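Local coordinates for crystal protein (PDB 2ZTB) that recognizes cancer cells as the activated form of a Bacillus thuringiensis toxin, probably killing them by forming membrane pores, at residues V156-R170 against F236-L248. Numbering follows the deposited sequence.
Sequences VSKSVTVTVPAQSRR and FDFQTIVQPARSL. With EDO (1,2-ethanediol), chain F.
Arg170, on the strand after the turn, is bonded through NE to Gln243 O (3.0 Å) and through NH1 to Thr163 O near the end of strand 156-164. Its CG lies anti to the backbone N (chi1 -159°), and the long arginine suits the place, since its extended chain lets NE and NH1 reach two separate carbonyls. Both lie near the guanidinium plane and fix its rotation, while Val242 CG1 packs over one face. Val242 suits the junction because its other branch, CG2, meets Val160 CG2 tip to tip at 3.9 Å. Farther along, branched Val156 offers its CG2 methyl to the flat face of Phe238, a CH-pi contact; Leu83 and Ala176 also touch this ring. The small methyl CB of Ala245 meets Pro165 CG at 3.3 Å. Arg169 N to Arg246 O and Arg246 N to Arg169 O, both 3.0 Å, join the backbones.

The looser side is wet. Flexible Lys158, bent at chi3 (69°), brings NZ to the Thr240 hydroxyl OG1 (3.0 Å); one water links NZ to Phe238 O, another Thr240 OG1 to Ser159 O. At the exposed end, Leu248 N makes a longer bond to Gln167 O, 3.3 Å.

Strands 156-164 and 236-242 pack face to face at 34°, as in a beta-sandwich; after the turn, 168-170 pairs in-sheet with 246-247. This lies near one end of the elongated molecule, consistent with the aerolysin-type pore-forming fold.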
ATOM      1  N   VAL A 156      -1.897  15.466 -25.369  1.00 48.82           N
ATOM      2  CA  VAL A 156      -2.887  16.504 -25.649  1.00 48.25           C
ATOM      3  C   VAL A 156      -2.380  17.437 -26.745  1.00 48.23           C
ATOM      4  O   VAL A 156      -1.330  18.066 -26.592  1.00 47.99           O
ATOM      5  CB  VAL A 156      -3.269  17.327 -24.360  1.00 48.08           C
ATOM      6  CG1 VAL A 156      -4.252  18.454 -24.687  1.00 47.39           C
ATOM      7  CG2 VAL A 156      -3.853  16.431 -23.294  1.00 47.22           C
ATOM      8  N   SER A 157      -3.120  17.492 -27.853  1.00 47.96           N
ATOM      9  CA  SER A 157      -2.875  18.451 -28.918  1.00 48.65           C
ATOM     10  C   SER A 157      -3.974  19.503 -28.966  1.00 48.41           C
ATOM     11  O   SER A 157      -5.142  19.196 -28.752  1.00 47.78           O
ATOM     12  CB  SER A 157      -2.836  17.750 -30.279  1.00 49.00           C
ATOM     13  OG  SER A 157      -1.637  17.023 -30.429  1.00 51.84           O
ATOM     14  N   LYS A 158      -3.590  20.737 -29.270  1.00 48.52           N
ATOM     15  CA  LYS A 158      -4.540  21.816 -29.465  1.00 48.85           C
ATOM     16  C   LYS A 158      -4.167  22.628 -30.688  1.00 48.74           C
ATOM     17  O   LYS A 158      -3.014  23.036 -30.843  1.00 48.49           O
ATOM     18  CB  LYS A 158      -4.657  22.692 -28.208  1.00 48.70           C
ATOM     19  CG  LYS A 158      -5.302  21.966 -27.017  1.00 49.69           C
ATOM     20  CD  LYS A 158      -5.815  22.885 -25.917  1.00 50.11           C
ATOM     21  CE  LYS A 158      -7.021  23.702 -26.371  1.00 51.77           C
ATOM     22  NZ  LYS A 158      -7.322  24.805 -25.406  1.00 51.41           N
ATOM     23  N   SER A 159      -5.131  22.822 -31.584  1.00 49.23           N
ATOM     24  CA  SER A 159      -4.947  23.755 -32.691  1.00 50.28           C
ATOM     25  C   SER A 159      -5.256  25.156 -32.184  1.00 50.93           C
ATOM     26  O   SER A 159      -6.099  25.330 -31.299  1.00 51.85           O
ATOM     27  CB  SER A 159      -5.837  23.410 -33.889  1.00 50.07           C
ATOM     28  OG  SER A 159      -7.207  23.493 -33.555  1.00 49.95           O
ATOM     29  N   VAL A 160      -4.544  26.141 -32.709  1.00 51.56           N
ATOM     30  CA  VAL A 160      -4.739  27.534 -32.326  1.00 52.07           C
ATOM     31  C   VAL A 160      -4.369  28.453 -33.501  1.00 52.36           C
ATOM     32  O   VAL A 160      -3.392  28.217 -34.210  1.00 51.97           O
ATOM     33  CB  VAL A 160      -3.991  27.886 -30.987  1.00 52.12           C
ATOM     34  CG1 VAL A 160      -2.491  27.673 -31.101  1.00 52.97           C
ATOM     35  CG2 VAL A 160      -4.307  29.301 -30.508  1.00 52.55           C
ATOM     36  N   THR A 161      -5.201  29.469 -33.726  1.00 53.16           N
ATOM     37  CA  THR A 161      -4.985  30.434 -34.792  1.00 53.80           C
ATOM     38  C   THR A 161      -4.390  31.708 -34.203  1.00 54.34           C
ATOM     39  O   THR A 161      -4.959  32.305 -33.289  1.00 54.12           O
ATOM     40  CB  THR A 161      -6.296  30.694 -35.559  1.00 54.09           C
ATOM     41  OG1 THR A 161      -6.725  29.464 -36.160  1.00 54.37           O
ATOM     42  CG2 THR A 161      -6.120  31.756 -36.654  1.00 53.26           C
ATOM     43  N   VAL A 162      -3.226  32.101 -34.713  1.00 55.13           N
ATOM     44  CA  VAL A 162      -2.512  33.256 -34.163  1.00 56.33           C
ATOM     45  C   VAL A 162      -1.980  34.222 -35.225  1.00 57.20           C
ATOM     46  O   VAL A 162      -1.501  33.809 -36.293  1.00 57.43           O
ATOM     47  CB  VAL A 162      -1.447  32.855 -33.031  1.00 56.52           C
ATOM     48  CG1 VAL A 162      -1.178  31.354 -32.994  1.00 56.53           C
ATOM     49  CG2 VAL A 162      -0.150  33.666 -33.113  1.00 56.01           C
ATOM     50  N   THR A 163      -2.116  35.513 -34.940  1.00 58.28           N
ATOM     51  CA  THR A 163      -1.543  36.567 -35.778  1.00 58.71           C
ATOM     52  C   THR A 163      -0.255  37.046 -35.129  1.00 59.28           C
ATOM     53  O   THR A 163      -0.234  37.390 -33.941  1.00 59.20           O
ATOM     54  CB  THR A 163      -2.506  37.764 -35.939  1.00 58.86           C
ATOM     55  OG1 THR A 163      -3.773  37.303 -36.427  1.00 59.14           O
ATOM     56  CG2 THR A 163      -1.935  38.812 -36.917  1.00 58.50           C
ATOM     57  N   VAL A 164       0.828  37.040 -35.896  1.00 59.97           N
ATOM     58  CA  VAL A 164       2.084  37.595 -35.398  1.00 60.94           C
ATOM     59  C   VAL A 164       2.439  38.847 -36.212  1.00 61.55           C
ATOM     60  O   VAL A 164       2.592  38.774 -37.442  1.00 61.75           O
ATOM     61  CB  VAL A 164       3.241  36.526 -35.242  1.00 61.06           C
ATOM     62  CG1 VAL A 164       3.421  35.692 -36.498  1.00 61.69           C
ATOM     63  CG2 VAL A 164       4.556  37.182 -34.807  1.00 60.31           C
ATOM     64  N   PRO A 165       2.487  40.012 -35.530  1.00 62.05           N
ATOM     65  CA  PRO A 165       2.789  41.301 -36.158  1.00 62.28           C
ATOM     66  C   PRO A 165       4.141  41.336 -36.877  1.00 62.54           C
ATOM     67  O   PRO A 165       4.955  40.409 -36.737  1.00 62.41           O
ATOM     68  CB  PRO A 165       2.762  42.298 -34.988  1.00 62.29           C
ATOM     69  CG  PRO A 165       2.726  41.500 -33.754  1.00 62.32           C
ATOM     70  CD  PRO A 165       2.196  40.150 -34.090  1.00 62.03           C
ATOM     71  N   ALA A 166       4.353  42.424 -37.620  1.00 62.88           N
ATOM     72  CA  ALA A 166       5.460  42.594 -38.566  1.00 63.01           C
ATOM     73  C   ALA A 166       6.807  42.006 -38.136  1.00 62.99           C
ATOM     74  O   ALA A 166       7.230  40.979 -38.663  1.00 63.21           O
ATOM     75  CB  ALA A 166       5.602  44.074 -38.958  1.00 63.03           C
ATOM     76  N   GLN A 167       7.476  42.647 -37.185  1.00 63.16           N
ATOM     77  CA  GLN A 167       8.851  42.266 -36.845  1.00 63.16           C
ATOM     78  C   GLN A 167       8.921  41.765 -35.429  1.00 62.89           C
ATOM     79  O   GLN A 167       9.466  42.432 -34.546  1.00 63.12           O
ATOM     80  CB  GLN A 167       9.829  43.438 -37.049  1.00 63.40           C
ATOM     81  CG  GLN A 167      10.164  43.743 -38.508  1.00 63.74           C
ATOM     82  CD  GLN A 167      10.889  42.601 -39.220  1.00 64.68           C
ATOM     83  OE1 GLN A 167      10.648  42.355 -40.403  1.00 66.36           O
ATOM     84  NE2 GLN A 167      11.783  41.909 -38.509  1.00 63.18           N
ATOM     85  N   SER A 168       8.370  40.574 -35.222  1.00 62.64           N
ATOM     86  CA  SER A 168       8.155  40.061 -33.877  1.00 62.10           C
ATOM     87  C   SER A 168       8.059  38.544 -33.808  1.00 61.76           C
ATOM     88  O   SER A 168       7.929  37.849 -34.822  1.00 61.46           O
ATOM     89  CB  SER A 168       6.887  40.685 -33.284  1.00 62.19           C
ATOM     90  OG  SER A 168       5.857  40.735 -34.255  1.00 62.13           O
ATOM     91  N   ARG A 169       8.151  38.050 -32.580  1.00 61.41           N
ATOM     92  CA  ARG A 169       7.879  36.663 -32.262  1.00 61.09           C
ATOM     93  C   ARG A 169       6.693  36.615 -31.307  1.00 60.19           C
ATOM     94  O   ARG A 169       6.380  37.604 -30.636  1.00 59.92           O
ATOM     95  CB  ARG A 169       9.108  35.999 -31.631  1.00 61.55           C
ATOM     96  CG  ARG A 169       9.691  36.772 -30.462  1.00 63.40           C
ATOM     97  CD  ARG A 169      11.142  36.402 -30.210  1.00 66.66           C
ATOM     98  NE  ARG A 169      11.746  37.254 -29.182  1.00 69.08           N
ATOM     99  CZ  ARG A 169      11.484  37.162 -27.874  1.00 70.49           C
ATOM    100  NH1 ARG A 169      10.608  36.264 -27.414  1.00 70.00           N
ATOM    101  NH2 ARG A 169      12.093  37.982 -27.023  1.00 70.30           N
ATOM    102  N   ARG A 170       6.046  35.456 -31.248  1.00 59.21           N
ATOM    103  CA  ARG A 170       4.892  35.254 -30.387  1.00 57.84           C
ATOM    104  C   ARG A 170       4.900  33.832 -29.845  1.00 57.06           C
ATOM    105  O   ARG A 170       4.907  32.871 -30.619  1.00 56.88           O
ATOM    106  CB  ARG A 170       3.601  35.544 -31.169  1.00 57.93           C
ATOM    107  CG  ARG A 170       2.421  35.849 -30.281  1.00 57.55           C
ATOM    108  CD  ARG A 170       1.334  36.660 -30.979  1.00 57.16           C
ATOM    109  NE  ARG A 170       0.278  36.949 -30.011  1.00 56.22           N
ATOM    110  CZ  ARG A 170      -0.963  37.319 -30.306  1.00 56.56           C
ATOM    111  NH1 ARG A 170      -1.359  37.468 -31.567  1.00 55.82           N
ATOM    112  NH2 ARG A 170      -1.817  37.537 -29.316  1.00 56.95           N
ATOM    113  N   PHE A 236      -4.901  18.040 -15.499  1.00 50.02           N
ATOM    114  CA  PHE A 236      -6.254  18.455 -15.865  1.00 48.54           C
ATOM    115  C   PHE A 236      -6.273  19.965 -16.136  1.00 48.28           C
ATOM    116  O   PHE A 236      -5.273  20.650 -15.927  1.00 48.55           O
ATOM    117  CB  PHE A 236      -7.267  18.050 -14.771  1.00 48.11           C
ATOM    118  CG  PHE A 236      -7.098  18.779 -13.456  1.00 47.05           C
ATOM    119  CD1 PHE A 236      -8.080  19.651 -13.006  1.00 45.77           C
ATOM    120  CD2 PHE A 236      -5.966  18.582 -12.659  1.00 47.41           C
ATOM    121  CE1 PHE A 236      -7.943  20.331 -11.794  1.00 45.18           C
ATOM    122  CE2 PHE A 236      -5.826  19.259 -11.435  1.00 46.37           C
ATOM    123  CZ  PHE A 236      -6.826  20.135 -11.015  1.00 46.19           C
ATOM    124  N   ASP A 237      -7.405  20.462 -16.618  1.00 48.14           N
ATOM    125  CA  ASP A 237      -7.630  21.884 -16.896  1.00 47.95           C
ATOM    126  C   ASP A 237      -6.614  22.454 -17.871  1.00 47.97           C
ATOM    127  O   ASP A 237      -5.960  23.464 -17.581  1.00 48.03           O
ATOM    128  CB  ASP A 237      -7.702  22.710 -15.597  1.00 48.04           C
ATOM    129  CG  ASP A 237      -9.024  22.531 -14.838  1.00 47.90           C
ATOM    130  OD1 ASP A 237      -9.942  21.833 -15.319  1.00 46.74           O
ATOM    131  OD2 ASP A 237      -9.144  23.100 -13.735  1.00 49.41           O
ATOM    132  N   PHE A 238      -6.493  21.786 -19.021  1.00 47.83           N
ATOM    133  CA  PHE A 238      -5.602  22.201 -20.101  1.00 47.90           C
ATOM    134  C   PHE A 238      -6.043  23.522 -20.722  1.00 48.00           C
ATOM    135  O   PHE A 238      -7.238  23.745 -20.999  1.00 47.78           O
ATOM    136  CB  PHE A 238      -5.483  21.116 -21.186  1.00 48.16           C
ATOM    137  CG  PHE A 238      -5.140  19.748 -20.651  1.00 49.36           C
ATOM    138  CD1 PHE A 238      -6.113  18.757 -20.549  1.00 50.72           C
ATOM    139  CD2 PHE A 238      -3.851  19.449 -20.242  1.00 50.01           C
ATOM    140  CE1 PHE A 238      -5.800  17.501 -20.034  1.00 51.53           C
ATOM    141  CE2 PHE A 238      -3.531  18.195 -19.727  1.00 49.07           C
ATOM    142  CZ  PHE A 238      -4.502  17.221 -19.629  1.00 50.07           C
ATOM    143  N   GLN A 239      -5.069  24.402 -20.941  1.00 47.89           N
ATOM    144  CA  GLN A 239      -5.338  25.722 -21.517  1.00 47.63           C
ATOM    145  C   GLN A 239      -4.302  26.038 -22.566  1.00 47.75           C
ATOM    146  O   GLN A 239      -3.160  25.599 -22.484  1.00 47.15           O
ATOM    147  CB  GLN A 239      -5.317  26.826 -20.453  1.00 47.28           C
ATOM    148  CG  GLN A 239      -6.400  26.753 -19.389  1.00 48.13           C
ATOM    149  CD  GLN A 239      -7.765  27.185 -19.891  1.00 51.28           C
ATOM    150  OE1 GLN A 239      -7.920  27.630 -21.032  1.00 54.59           O
ATOM    151  NE2 GLN A 239      -8.766  27.064 -19.037  1.00 52.47           N
ATOM    152  N   THR A 240      -4.732  26.795 -23.566  1.00 48.38           N
ATOM    153  CA  THR A 240      -3.847  27.411 -24.532  1.00 49.63           C
ATOM    154  C   THR A 240      -3.633  28.839 -24.061  1.00 49.66           C
ATOM    155  O   THR A 240      -4.594  29.547 -23.729  1.00 48.92           O
ATOM    156  CB  THR A 240      -4.475  27.393 -25.945  1.00 49.86           C
ATOM    157  OG1 THR A 240      -4.775  26.040 -26.286  1.00 52.50           O
ATOM    158  CG2 THR A 240      -3.526  27.947 -26.987  1.00 50.73           C
ATOM    159  N   ILE A 241      -2.363  29.230 -23.984  1.00 50.30           N
ATOM    160  CA  ILE A 241      -1.984  30.601 -23.646  1.00 50.52           C
ATOM    161  C   ILE A 241      -1.189  31.170 -24.805  1.00 51.02           C
ATOM    162  O   ILE A 241      -0.098  30.690 -25.118  1.00 50.40           O
ATOM    163  CB  ILE A 241      -1.128  30.700 -22.346  1.00 50.53           C
ATOM    164  CG1 ILE A 241      -1.690  29.822 -21.217  1.00 50.06           C
ATOM    165  CG2 ILE A 241      -0.967  32.164 -21.914  1.00 50.97           C
ATOM    166  CD1 ILE A 241      -3.004  30.294 -20.607  1.00 49.06           C
ATOM    167  N   VAL A 242      -1.764  32.178 -25.458  1.00 51.54           N
ATOM    168  CA  VAL A 242      -1.051  32.934 -26.465  1.00 52.56           C
ATOM    169  C   VAL A 242      -0.599  34.241 -25.814  1.00 53.63           C
ATOM    170  O   VAL A 242      -1.428  35.074 -25.432  1.00 53.41           O
ATOM    171  CB  VAL A 242      -1.920  33.225 -27.731  1.00 52.50           C
ATOM    172  CG1 VAL A 242      -1.072  33.861 -28.816  1.00 51.21           C
ATOM    173  CG2 VAL A 242      -2.611  31.937 -28.251  1.00 52.28           C
ATOM    174  N   GLN A 243       0.716  34.406 -25.682  1.00 54.84           N
ATOM    175  CA  GLN A 243       1.288  35.608 -25.064  1.00 56.30           C
ATOM    176  C   GLN A 243       1.426  36.785 -26.043  1.00 56.79           C
ATOM    177  O   GLN A 243       1.461  36.572 -27.259  1.00 56.69           O
ATOM    178  CB  GLN A 243       2.607  35.279 -24.365  1.00 56.40           C
ATOM    179  CG  GLN A 243       2.390  34.673 -22.995  1.00 58.47           C
ATOM    180  CD  GLN A 243       3.526  33.791 -22.563  1.00 61.86           C
ATOM    181  OE1 GLN A 243       3.401  33.022 -21.596  1.00 64.23           O
ATOM    182  NE2 GLN A 243       4.649  33.875 -23.279  1.00 62.35           N
ATOM    183  N   PRO A 244       1.468  38.029 -25.519  1.00 57.56           N
ATOM    184  CA  PRO A 244       1.570  39.182 -26.418  1.00 58.61           C
ATOM    185  C   PRO A 244       2.804  39.088 -27.306  1.00 59.35           C
ATOM    186  O   PRO A 244       3.853  38.623 -26.855  1.00 59.57           O
ATOM    187  CB  PRO A 244       1.694  40.375 -25.461  1.00 58.50           C
ATOM    188  CG  PRO A 244       1.127  39.911 -24.179  1.00 58.11           C
ATOM    189  CD  PRO A 244       1.418  38.440 -24.104  1.00 57.81           C
ATOM    190  N   ALA A 245       2.659  39.496 -28.561  1.00 60.63           N
ATOM    191  CA  ALA A 245       3.792  39.597 -29.478  1.00 62.15           C
ATOM    192  C   ALA A 245       4.863  40.510 -28.897  1.00 63.07           C
ATOM    193  O   ALA A 245       4.568  41.603 -28.404  1.00 63.05           O
ATOM    194  CB  ALA A 245       3.345  40.117 -30.817  1.00 61.90           C
ATOM    195  N   ARG A 246       6.101  40.029 -28.934  1.00 64.46           N
ATOM    196  CA  ARG A 246       7.252  40.804 -28.499  1.00 65.79           C
ATOM    197  C   ARG A 246       8.170  41.126 -29.680  1.00 66.42           C
ATOM    198  O   ARG A 246       8.359  40.297 -30.574  1.00 66.27           O
ATOM    199  CB  ARG A 246       7.993  40.082 -27.366  1.00 66.20           C
ATOM    200  CG  ARG A 246       7.366  40.290 -25.967  1.00 67.48           C
ATOM    201  CD  ARG A 246       6.840  41.741 -25.779  1.00 70.01           C
ATOM    202  NE  ARG A 246       7.881  42.769 -25.942  1.00 71.35           N
ATOM    203  CZ  ARG A 246       7.669  44.018 -26.365  1.00 72.01           C
ATOM    204  NH1 ARG A 246       6.449  44.433 -26.693  1.00 72.34           N
ATOM    205  NH2 ARG A 246       8.687  44.861 -26.473  1.00 72.50           N
ATOM    206  N   SER A 247       8.708  42.345 -29.699  1.00 67.40           N
ATOM    207  CA  SER A 247       9.596  42.780 -30.779  1.00 68.19           C
ATOM    208  C   SER A 247      10.894  41.962 -30.790  1.00 68.65           C
ATOM    209  O   SER A 247      11.434  41.617 -29.732  1.00 68.38           O
ATOM    210  CB  SER A 247       9.898  44.276 -30.669  1.00 68.34           C
ATOM    211  OG  SER A 247      10.449  44.775 -31.879  1.00 68.68           O
ATOM    212  N   LEU A 248      11.374  41.664 -31.999  1.00 69.38           N
ATOM    213  CA  LEU A 248      12.516  40.764 -32.213  1.00 69.93           C
ATOM    214  C   LEU A 248      13.795  41.178 -31.480  1.00 70.25           C
ATOM    215  O   LEU A 248      14.214  40.506 -30.530  1.00 70.48           O
ATOM    216  CB  LEU A 248      12.792  40.596 -33.716  1.00 69.97           C
ATOM    217  CG  LEU A 248      11.876  39.610 -34.453  1.00 69.94           C
ATOM    218  CD1 LEU A 248      12.063  39.689 -35.960  1.00 69.97           C
ATOM    219  CD2 LEU A 248      12.089  38.181 -33.961  1.00 69.94           C
TER
HETATM  220  C1  EDO F1007      -2.182  13.576 -30.593  1.00 65.25           C
HETATM  221  O1  EDO F1007      -1.763  14.703 -29.808  1.00 66.04           O
HETATM  222  C2  EDO F1007      -3.166  12.787 -29.744  1.00 62.07           C
HETATM  223  O2  EDO F1007      -3.524  13.624 -28.639  1.00 59.77           O
HETATM  224  O   HOH W   1      -8.253  23.299 -23.385  1.00 49.28           O
HETATM  225  O   HOH W   2      -6.168  25.834 -28.556  1.00 59.20           O